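Local atomic coordinates of Mypaa.01249.c (Mycobacterium paratuberculosis, PDB entry 3RD5), a protein that probably acts as an oxidoreductase of the short-chain dehydrogenase/reductase family, although its substrate and reaction remain uncharacterised. Residues A[74-77]-A[78-81]; A[117-120]-A[121-124]; A[4-7]-A[8-12]; A[235-238]-A[239-243]. All coordinates share one frame; numbering follows the deposited sequence. Where two conformers were deposited one is given.

Interaction 1. Residues A[74-77]-A[78-81]; sequences LSSV and RRFA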
loop_
_atom_site.group_PDB
_atom_site.type_symbol
_atom_site.label_atom_id
_atom_site.label_comp_id
_atom_site.label_asym_id
_atom_site.label_seq_id
_atom_site.Cartn_x
_atom_site.Cartn_y
_atom_site.Cartn_z
ATOM N N LEU A 74 -4.515 4.559 -15.112
ATOM C CA LEU A 74 -3.065 4.661 -15.184
ATOM C C LEU A 74 -2.562 6.006 -15.685
ATOM O O LEU A 74 -1.456 6.439 -15.327
ATOM C CB LEU A 74 -2.470 3.491 -15.983
ATOM C CG LEU A 74 -2.592 2.116 -15.365
ATOM C CD1 LEU A 74 -2.150 1.037 -16.383
ATOM C CD2 LEU A 74 -1.725 2.018 -14.098
ATOM N N SER A 75 -3.340 6.710 -16.514
ATOM C CA SER A 75 -2.932 8.047 -16.933
ATOM C C SER A 75 -2.901 9.048 -15.790
ATOM O O SER A 75 -2.024 9.901 -15.740
ATOM C CB SER A 75 -3.793 8.572 -18.085
ATOM O OG SER A 75 -5.118 8.962 -17.694
ATOM N N SER A 76 -3.823 8.891 -14.852
ATOM C CA SER A 76 -3.831 9.676 -13.640
ATOM C C SER A 76 -2.659 9.313 -12.711
ATOM O O SER A 76 -2.033 10.211 -12.145
ATOM C CB SER A 76 -5.138 9.398 -12.875
ATOM O OG SER A 76 -5.158 10.174 -11.681
ATOM N N VAL A 77 -2.365 8.029 -12.567
ATOM C CA VAL A 77 -1.190 7.598 -11.818
ATOM C C VAL A 77 0.063 8.299 -12.348
ATOM O O VAL A 77 0.877 8.798 -11.577
ATOM C CB VAL A 77 -1.034 6.064 -11.830
ATOM C CG1 VAL A 77 0.307 5.591 -11.121
ATOM C CG2 VAL A 77 -2.263 5.388 -11.167
ATOM N N ARG A 78 0.228 8.294 -13.670
ATOM C CA ARG A 78 1.400 8.897 -14.324
ATOM C C ARG A 78 1.485 10.396 -14.088
ATOM O O ARG A 78 2.558 10.923 -13.771
ATOM C CB ARG A 78 1.396 8.584 -15.822
ATOM C CG ARG A 78 1.706 7.148 -16.128
ATOM C CD ARG A 78 1.940 6.905 -17.635
ATOM N NE ARG A 78 2.729 5.697 -17.783
ATOM C CZ ARG A 78 4.055 5.647 -17.759
ATOM N NH1 ARG A 78 4.811 6.745 -17.673
ATOM N NH2 ARG A 78 4.636 4.476 -17.876
ATOM N N ARG A 79 0.366 11.089 -14.231
ATOM C CA ARG A 79 0.328 12.547 -14.025
ATOM C C ARG A 79 0.685 12.877 -12.556
ATOM O O ARG A 79 1.471 13.795 -12.284
ATOM C CB ARG A 79 -1.057 13.064 -14.403
ATOM C CG ARG A 79 -1.286 13.208 -15.897
ATOM C CD ARG A 79 -2.554 14.034 -16.198
ATOM N NE ARG A 79 -3.755 13.543 -15.517
ATOM C CZ ARG A 79 -4.566 12.578 -15.951
ATOM N NH1 ARG A 79 -4.339 11.960 -17.110
ATOM N NH2 ARG A 79 -5.629 12.236 -15.230
ATOM N N PHE A 80 0.133 12.108 -11.625
ATOM C CA PHE A 80 0.420 12.329 -10.208
ATOM C C PHE A 80 1.902 12.094 -9.916
ATOM O O PHE A 80 2.580 12.916 -9.294
ATOM C CB PHE A 80 -0.448 11.451 -9.305
ATOM C CG PHE A 80 0.038 11.458 -7.885
ATOM C CD1 PHE A 80 -0.255 12.542 -7.056
ATOM C CD2 PHE A 80 0.852 10.461 -7.392
ATOM C CE1 PHE A 80 0.275 12.613 -5.767
ATOM C CE2 PHE A 80 1.387 10.549 -6.105
ATOM C CZ PHE A 80 1.087 11.631 -5.300
ATOM N N ALA A 81 2.438 10.971 -10.379
ATOM C CA ALA A 81 3.832 10.667 -10.121
ATOM C C ALA A 81 4.774 11.703 -10.677
ATOM O O ALA A 81 5.786 12.039 -10.040
ATOM C CB ALA A 81 4.188 9.265 -10.681
HETATM O O HOH W 1 -7.497 10.766 -16.824
#
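Ser-75 OG is approached by the guanidinium of Arg-79 one helical turn later, by a bridging water and by Asp-73 OD1, which lies just before the segment and is the hydroxyl's strongest polar partner. The bond from Arg-79 NH1 to Ser-75 OG is weak, 3.2 Å long and bent to 143°. Water 1 strengthens the link: it donates to Ser-75 OG at 3.1 Å and accepts from Arg-79 NH2 at 2.9 Å, so that NH1 reaches the hydroxyl directly and NH2 through the water. A bend at chi3 (-53°) folds the arginine back along its own helix, laying one guanidinium face over Ser-75 O and Ser-76 CA. That carbonyl oxygen sits 3.3 Å from the plane and is used instead by Arg-79 N, in an ordinary helical bond of 3.1 Å. Ser-76 OG turns elsewhere, to Asp-70 N. On the buried side of helix 74-82, Leu-74, Phe-80 and Ala-81 pack against helix 110-126. The example illustrates how an exposed arginine can be held by several modest interactions at once: one weak direct bond, one water bridge and the packing of a flat group over the backbone, while Asp-73, bonded to the same hydroxyl, probably helps to fix its orientation.

Interaction 2. Residues A[117-120]-A[121-124]; sequences LGHF and ALTN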
loop_
_atom_site.group_PDB
_atom_site.type_symbol
_atom_site.label_atom_id
_atom_site.label_comp_id
_atom_site.label_asym_id
_atom_site.label_seq_id
_atom_site.Cartn_x
_atom_site.Cartn_y
_atom_site.Cartn_z
ATOM N N LEU A 117 -2.410 -3.126 -9.020
ATOM C CA LEU A 117 -1.804 -2.621 -10.262
ATOM C C LEU A 117 -1.535 -1.139 -10.272
ATOM O O LEU A 117 -0.484 -0.685 -10.739
ATOM C CB LEU A 117 -2.607 -3.044 -11.517
ATOM C CG LEU A 117 -2.677 -4.568 -11.743
ATOM C CD1 LEU A 117 -3.801 -4.963 -12.753
ATOM C CD2 LEU A 117 -1.326 -5.173 -12.198
ATOM N N GLY A 118 -2.456 -0.361 -9.709
ATOM C CA GLY A 118 -2.224 1.091 -9.679
ATOM C C GLY A 118 -1.034 1.445 -8.764
ATOM O O GLY A 118 -0.252 2.321 -9.084
ATOM N N HIS A 119 -0.925 0.751 -7.648
ATOM C CA HIS A 119 0.218 0.882 -6.726
ATOM C C HIS A 119 1.537 0.408 -7.333
ATOM O O HIS A 119 2.593 0.999 -7.117
ATOM C CB HIS A 119 -0.059 0.182 -5.402
ATOM C CG HIS A 119 -0.962 0.960 -4.484
ATOM N ND1 HIS A 119 -1.976 0.356 -3.766
ATOM C CD2 HIS A 119 -0.928 2.257 -4.087
ATOM C CE1 HIS A 119 -2.547 1.279 -2.988
ATOM N NE2 HIS A 119 -1.957 2.458 -3.197
ATOM N N PHE A 120 1.472 -0.671 -8.117
ATOM C CA PHE A 120 2.634 -1.180 -8.836
ATOM C C PHE A 120 3.186 -0.110 -9.777
ATOM O O PHE A 120 4.393 0.175 -9.781
ATOM C CB PHE A 120 2.209 -2.428 -9.615
ATOM C CG PHE A 120 3.318 -3.076 -10.408
ATOM C CD1 PHE A 120 4.113 -4.034 -9.822
ATOM C CD2 PHE A 120 3.587 -2.704 -11.715
ATOM C CE1 PHE A 120 5.158 -4.634 -10.521
ATOM C CE2 PHE A 120 4.634 -3.303 -12.423
ATOM C CZ PHE A 120 5.425 -4.246 -11.826
ATOM N N ALA A 121 2.311 0.473 -10.584
ATOM C CA ALA A 121 2.713 1.517 -11.496
ATOM C C ALA A 121 3.233 2.732 -10.762
ATOM O O ALA A 121 4.309 3.282 -11.098
ATOM C CB ALA A 121 1.503 1.907 -12.382
ATOM N N LEU A 122 2.526 3.139 -9.728
ATOM C CA LEU A 122 2.933 4.312 -8.939
ATOM C C LEU A 122 4.341 4.125 -8.379
ATOM O O LEU A 122 5.199 5.046 -8.413
ATOM C CB LEU A 122 1.959 4.583 -7.801
ATOM C CG LEU A 122 2.281 5.754 -6.885
ATOM C CD1 LEU A 122 2.276 7.079 -7.685
ATOM C CD2 LEU A 122 1.294 5.791 -5.700
ATOM N N THR A 123 4.575 2.956 -7.791
ATOM C CA THR A 123 5.860 2.669 -7.152
ATOM C C THR A 123 7.008 2.671 -8.171
ATOM O O THR A 123 8.055 3.314 -7.953
ATOM C CB THR A 123 5.816 1.338 -6.385
ATOM O OG1 THR A 123 4.766 1.370 -5.420
ATOM C CG2 THR A 123 7.176 1.089 -5.673
ATOM N N ASN A 124 6.804 2.032 -9.323
ATOM C CA ASN A 124 7.874 2.025 -10.314
ATOM C C ASN A 124 8.169 3.439 -10.816
ATOM O O ASN A 124 9.328 3.747 -11.114
ATOM C CB ASN A 124 7.514 1.138 -11.520
ATOM C CG ASN A 124 7.749 -0.309 -11.263
ATOM O OD1 ASN A 124 8.670 -0.685 -10.514
ATOM N ND2 ASN A 124 6.934 -1.164 -11.940
#
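Asn-124 reaches back one turn along helix 110-126 to Phe-120, and its side chain can be traced atom by atom. CB lies 3.7 Å from Phe-120 O, the carbonyl that also accepts the backbone N-H of Asn-124. With CG anti to the carbonyl carbon (chi1 -81°), the chain stays close to the preceding turn, and CG keeps the same 3.7 Å from Phe-120 O. At the tip, ND2 comes over one face of the phenyl ring, not at its centre but towards the far rim: it is 3.2 Å from Phe-120 CE2 and only slightly farther from CZ. The amide and ring planes stand 83° apart, so the amide is nearly upright on the ring. Its nitrogen also has a conventional partner, Thr-287 OG1, and the aromatic contact is therefore an addition to that bond.

A second pairing occupies another side of the helix. Thr-123 OG1 donates to His-119 O at 2.8 Å, while Thr-123 N donates to the same oxygen at 2.9 Å; the two arrive from opposite faces of the carbonyl plane. The hydroxyl is bonded to Asn-92 ND2 as well. His-119 NE2 bonds to Thr-22 OG1.

All eight residues are buried. Phe-120 meets Trp-278 of helix 271-285 edge-to-face, Ala-121 and Leu-122 face helix 74-82, and Leu-122 and Thr-123 rest on strand 87-92, whose Asn-92 opens the NNAG motif of this family, just as Thr-22 opens the glycine-rich TGxxxGxG motif.

Interaction 3. Residues A[4-7]-A[8-12]; sequences TGWT and AADLP
Trp-6 and Asp-10 lie one above the other, their side chains running past each other in opposite directions. Asp-10 CB is set over the five-membered ring of the indole in a CH-pi contact, 3.8 Å from the centroid and 23° off the normal, while the carboxylate plane is inclined 53° to the ring. The indole is carried beneath the following turn because its CG is anti to the backbone N (chi1 -170°). Leu-11 comes at a different part of the same ring: its CD2 lies in the ring plane at the edge of the benzene half, 3.8 Å from Trp-6 CH2. Water 2 is also in that plane, accepting from Trp-6 NE1 at 3.0 Å and donating to Asp-10 O, so the indole N-H is linked to the residue whose CB covers its face.

Above the ring, Thr-7 and Asp-10 are joined in both directions. Thr-7 N gives a nearly straight bond to Asp-10 OD2 at 3.0 Å, meeting the oxygen on its anti side. Asp-10 N returns one to Thr-7 O at 2.8 Å, approaching from above the carbonyl plane as the chain enters the short 3-10 segment 8-10. Ala-9 N donates to Thr-7 OG1 at 3.2 Å, and water 3 connects that hydroxyl with Asp-10 OD2.

The carboxylate oxygen thus receives a backbone N-H and a water hydrogen, a setting that would suit a negative charge; together the carboxylate bonds and the indole beneath Asp-10 CB give this surface turn near the N-terminus both a polar and an apolar means of holding its shape.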
loop_
_atom_site.group_PDB
_atom_site.type_symbol
_atom_site.label_atom_id
_atom_site.label_comp_id
_atom_site.label_asym_id
_atom_site.label_seq_id
_atom_site.Cartn_x
_atom_site.Cartn_y
_atom_site.Cartn_z
ATOM N N THR A 4 4.979 -2.463 27.576
ATOM C CA THR A 4 3.720 -2.412 26.770
ATOM C C THR A 4 4.032 -2.279 25.276
ATOM O O THR A 4 5.148 -1.884 24.888
ATOM C CB THR A 4 2.824 -1.229 27.191
ATOM N N GLY A 5 3.061 -2.609 24.434
ATOM C CA GLY A 5 3.289 -2.563 23.002
ATOM C C GLY A 5 3.542 -1.162 22.438
ATOM O O GLY A 5 3.185 -0.147 23.023
ATOM N N TRP A 6 4.158 -1.139 21.259
ATOM C CA TRP A 6 4.435 0.120 20.556
ATOM C C TRP A 6 3.118 0.741 20.115
ATOM O O TRP A 6 2.229 0.036 19.649
ATOM C CB TRP A 6 5.249 -0.206 19.321
ATOM C CG TRP A 6 5.828 0.979 18.599
ATOM C CD1 TRP A 6 7.082 1.470 18.724
ATOM C CD2 TRP A 6 5.197 1.760 17.560
ATOM N NE1 TRP A 6 7.281 2.537 17.882
ATOM C CE2 TRP A 6 6.137 2.715 17.138
ATOM C CE3 TRP A 6 3.934 1.720 16.923
ATOM C CZ2 TRP A 6 5.849 3.644 16.157
ATOM C CZ3 TRP A 6 3.661 2.641 15.953
ATOM C CH2 TRP A 6 4.606 3.581 15.567
ATOM N N THR A 7 3.023 2.057 20.215
ATOM C CA THR A 7 1.859 2.788 19.703
ATOM C C THR A 7 2.341 4.038 18.991
ATOM O O THR A 7 3.513 4.403 19.025
ATOM C CB THR A 7 0.848 3.232 20.793
ATOM O OG1 THR A 7 1.395 4.295 21.575
ATOM C CG2 THR A 7 0.426 2.051 21.678
ATOM N N ALA A 8 1.422 4.739 18.340
ATOM C CA ALA A 8 1.806 5.976 17.649
ATOM C C ALA A 8 2.430 7.039 18.561
ATOM O O ALA A 8 3.177 7.886 18.080
ATOM C CB ALA A 8 0.560 6.555 16.885
ATOM N N ALA A 9 2.200 6.937 19.875
ATOM C CA ALA A 9 2.857 7.819 20.827
ATOM C C ALA A 9 4.384 7.700 20.782
ATOM O O ALA A 9 5.106 8.621 21.181
ATOM C CB ALA A 9 2.329 7.577 22.258
ATOM N N ASP A 10 4.856 6.570 20.261
ATOM C CA ASP A 10 6.279 6.254 20.214
ATOM C C ASP A 10 6.903 6.660 18.875
ATOM O O ASP A 10 8.076 6.410 18.638
ATOM C CB ASP A 10 6.490 4.751 20.451
ATOM C CG ASP A 10 5.947 4.298 21.793
ATOM O OD1 ASP A 10 6.338 4.919 22.833
ATOM O OD2 ASP A 10 5.162 3.336 21.845
ATOM N N LEU A 11 6.134 7.297 17.996
ATOM C CA LEU A 11 6.714 7.684 16.705
ATOM C C LEU A 11 7.896 8.627 16.856
ATOM O O LEU A 11 7.829 9.580 17.638
ATOM C CB LEU A 11 5.698 8.394 15.819
ATOM C CG LEU A 11 4.820 7.625 14.926
ATOM C CD1 LEU A 11 3.737 8.561 14.357
ATOM C CD2 LEU A 11 5.602 6.841 13.780
ATOM N N PRO A 12 8.975 8.397 16.094
ATOM C CA PRO A 12 10.071 9.352 16.068
ATOM C C PRO A 12 9.719 10.595 15.236
ATOM O O PRO A 12 8.685 10.635 14.545
ATOM C CB PRO A 12 11.199 8.569 15.409
ATOM C CG PRO A 12 10.525 7.721 14.462
ATOM C CD PRO A 12 9.222 7.282 15.157
HETATM O O HOH W 2 9.674 4.375 17.905
HETATM O O HOH W 3 3.118 3.540 23.555
#

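Interaction 4. Residues A[235-238]-A[239-243]; sequences TLYA and ASQDL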
loop_
_atom_site.group_PDB
_atom_site.type_symbol
_atom_site.label_atom_id
_atom_site.label_comp_id
_atom_site.label_asym_id
_atom_site.label_seq_id
_atom_site.Cartn_x
_atom_site.Cartn_y
_atom_site.Cartn_z
ATOM N N THR A 235 0.756 0.366 10.173
ATOM C CA THR A 235 1.441 1.078 9.095
ATOM C C THR A 235 2.520 2.026 9.629
ATOM O O THR A 235 3.615 2.104 9.081
ATOM C CB THR A 235 0.457 1.871 8.257
ATOM O OG1 THR A 235 -0.569 1.008 7.759
ATOM C CG2 THR A 235 1.142 2.552 7.079
ATOM N N LEU A 236 2.186 2.739 10.701
ATOM C CA LEU A 236 3.102 3.726 11.280
ATOM C C LEU A 236 4.387 3.086 11.820
ATOM O O LEU A 236 5.468 3.646 11.723
ATOM C CB LEU A 236 2.359 4.545 12.352
ATOM C CG LEU A 236 1.288 5.516 11.824
ATOM C CD1 LEU A 236 0.350 6.021 12.959
ATOM C CD2 LEU A 236 1.935 6.687 11.057
ATOM N N TYR A 237 4.252 1.878 12.383
ATOM C CA TYR A 237 5.410 1.103 12.813
ATOM C C TYR A 237 6.281 0.713 11.599
ATOM O O TYR A 237 7.490 0.951 11.579
ATOM C CB TYR A 237 4.928 -0.130 13.579
ATOM C CG TYR A 237 5.989 -1.012 14.198
ATOM C CD1 TYR A 237 6.635 -1.965 13.441
ATOM C CD2 TYR A 237 6.248 -0.966 15.543
ATOM C CE1 TYR A 237 7.528 -2.879 14.017
ATOM C CE2 TYR A 237 7.138 -1.873 16.118
ATOM C CZ TYR A 237 7.750 -2.810 15.338
ATOM O OH TYR A 237 8.631 -3.714 15.936
ATOM N N ALA A 238 5.660 0.194 10.543
ATOM C CA ALA A 238 6.397 -0.144 9.320
ATOM C C ALA A 238 7.064 1.075 8.668
ATOM O O ALA A 238 8.160 0.972 8.134
ATOM C CB ALA A 238 5.478 -0.842 8.306
ATOM N N ALA A 239 6.426 2.237 8.770
ATOM C CA ALA A 239 6.972 3.467 8.163
ATOM C C ALA A 239 8.118 4.069 8.913
ATOM O O ALA A 239 8.853 4.866 8.328
ATOM C CB ALA A 239 5.868 4.512 8.027
ATOM N N SER A 240 8.281 3.703 10.190
ATOM C CA SER A 240 9.201 4.410 11.074
ATOM C C SER A 240 10.345 3.591 11.673
ATOM O O SER A 240 11.314 4.201 12.141
ATOM C CB SER A 240 8.421 5.092 12.195
ATOM O OG SER A 240 7.782 4.164 13.037
ATOM N N GLN A 241 10.188 2.270 11.797
ATOM C CA GLN A 241 11.146 1.461 12.560
ATOM C C GLN A 241 12.233 0.893 11.673
ATOM O O GLN A 241 12.059 0.748 10.491
ATOM C CB GLN A 241 10.416 0.340 13.294
ATOM C CG GLN A 241 9.336 0.827 14.242
ATOM C CD GLN A 241 9.820 1.833 15.272
ATOM O OE1 GLN A 241 9.478 3.068 15.255
ATOM N NE2 GLN A 241 10.653 1.345 16.185
ATOM N N ASP A 242 13.364 0.536 12.287
ATOM C CA ASP A 242 14.531 0.028 11.536
ATOM C C ASP A 242 14.352 -1.464 11.325
ATOM O O ASP A 242 14.806 -2.273 12.138
ATOM C CB ASP A 242 15.839 0.308 12.298
ATOM C CG ASP A 242 17.052 -0.089 11.516
ATOM O OD1 ASP A 242 16.958 -0.513 10.356
ATOM O OD2 ASP A 242 18.162 -0.001 12.097
ATOM N N LEU A 243 13.607 -1.826 10.282
ATOM C CA LEU A 243 13.189 -3.202 10.003
ATOM C C LEU A 243 13.941 -3.750 8.802
ATOM O O LEU A 243 14.218 -3.000 7.845
ATOM C CB LEU A 243 11.691 -3.252 9.685
ATOM C CG LEU A 243 10.780 -2.872 10.843
ATOM C CD1 LEU A 243 9.376 -2.491 10.381
ATOM C CD2 LEU A 243 10.678 -4.059 11.826
#
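The C-terminal end of helix 226-240 unwinds here into the loop before strand 248-251, and Tyr-237 and Gln-241 meet across the last turn. Gln-241 CG sits over the centre of the tyrosine ring, 3.7 Å from the centroid and only 8° off the normal, a well-centred CH-pi contact. Swung away from the backbone N (chi1 -176°), the tyrosine ring lies along the helix end, facing Gln-241. Leu-243 touches it too, with CD2 4.0 Å from Tyr-237 CE1, while its CD1 packs on Ala-238 CA at 3.9 Å. In the backbone, Tyr-237 O accepts twice: from Gln-241 N at 3.0 Å, nearly along the C=O axis, and from Ser-240 N at 3.2 Å, well above the carbonyl plane. Ser-240 OG lies 2.7 Å from Leu-236 O and 3.0 Å from Gln-241 OE1, two acceptors competing for one proton. Beyond the helix, Arg-133 NH1 bonds to Ala-238 O and Gln-241 O, and Asp-242, the centre of an inverse gamma turn, forms a salt bridge with Arg-191. Such a shared carbonyl is typical of the C-terminal end of a helix, where i+4 bonding gives way to i+3, here in the beta-alpha-beta crossover between the parallel strands 191-195 and 248-251 of a Rossmann-type fold.

In the fold
The four contacts form two touching pairs on opposite sides of the chain's centre. Interactions 1 and 2, with centres about 10 Å apart, join helices 74-82 and 110-126: Val-77 CG1 lies 3.6 Å from Leu-122 N, and Phe-80 CD2 3.7 Å from Leu-122 CD1. Interactions 3 and 4 are equally close by centres; there Trp-6 CD2 approaches Tyr-237 CD2 to 3.5 Å in an edge-to-face pair that lays the N-terminal turn on the end of helix 226-240. Between the pairs the distances are longer, with about 11 Å separating the nearest atoms of interactions 2 and 4. Interaction 2, nearest the chain's centre, bonds through His-119 and Thr-123 to Thr-22 and Asn-92, in the glycine-rich and NNAG motifs.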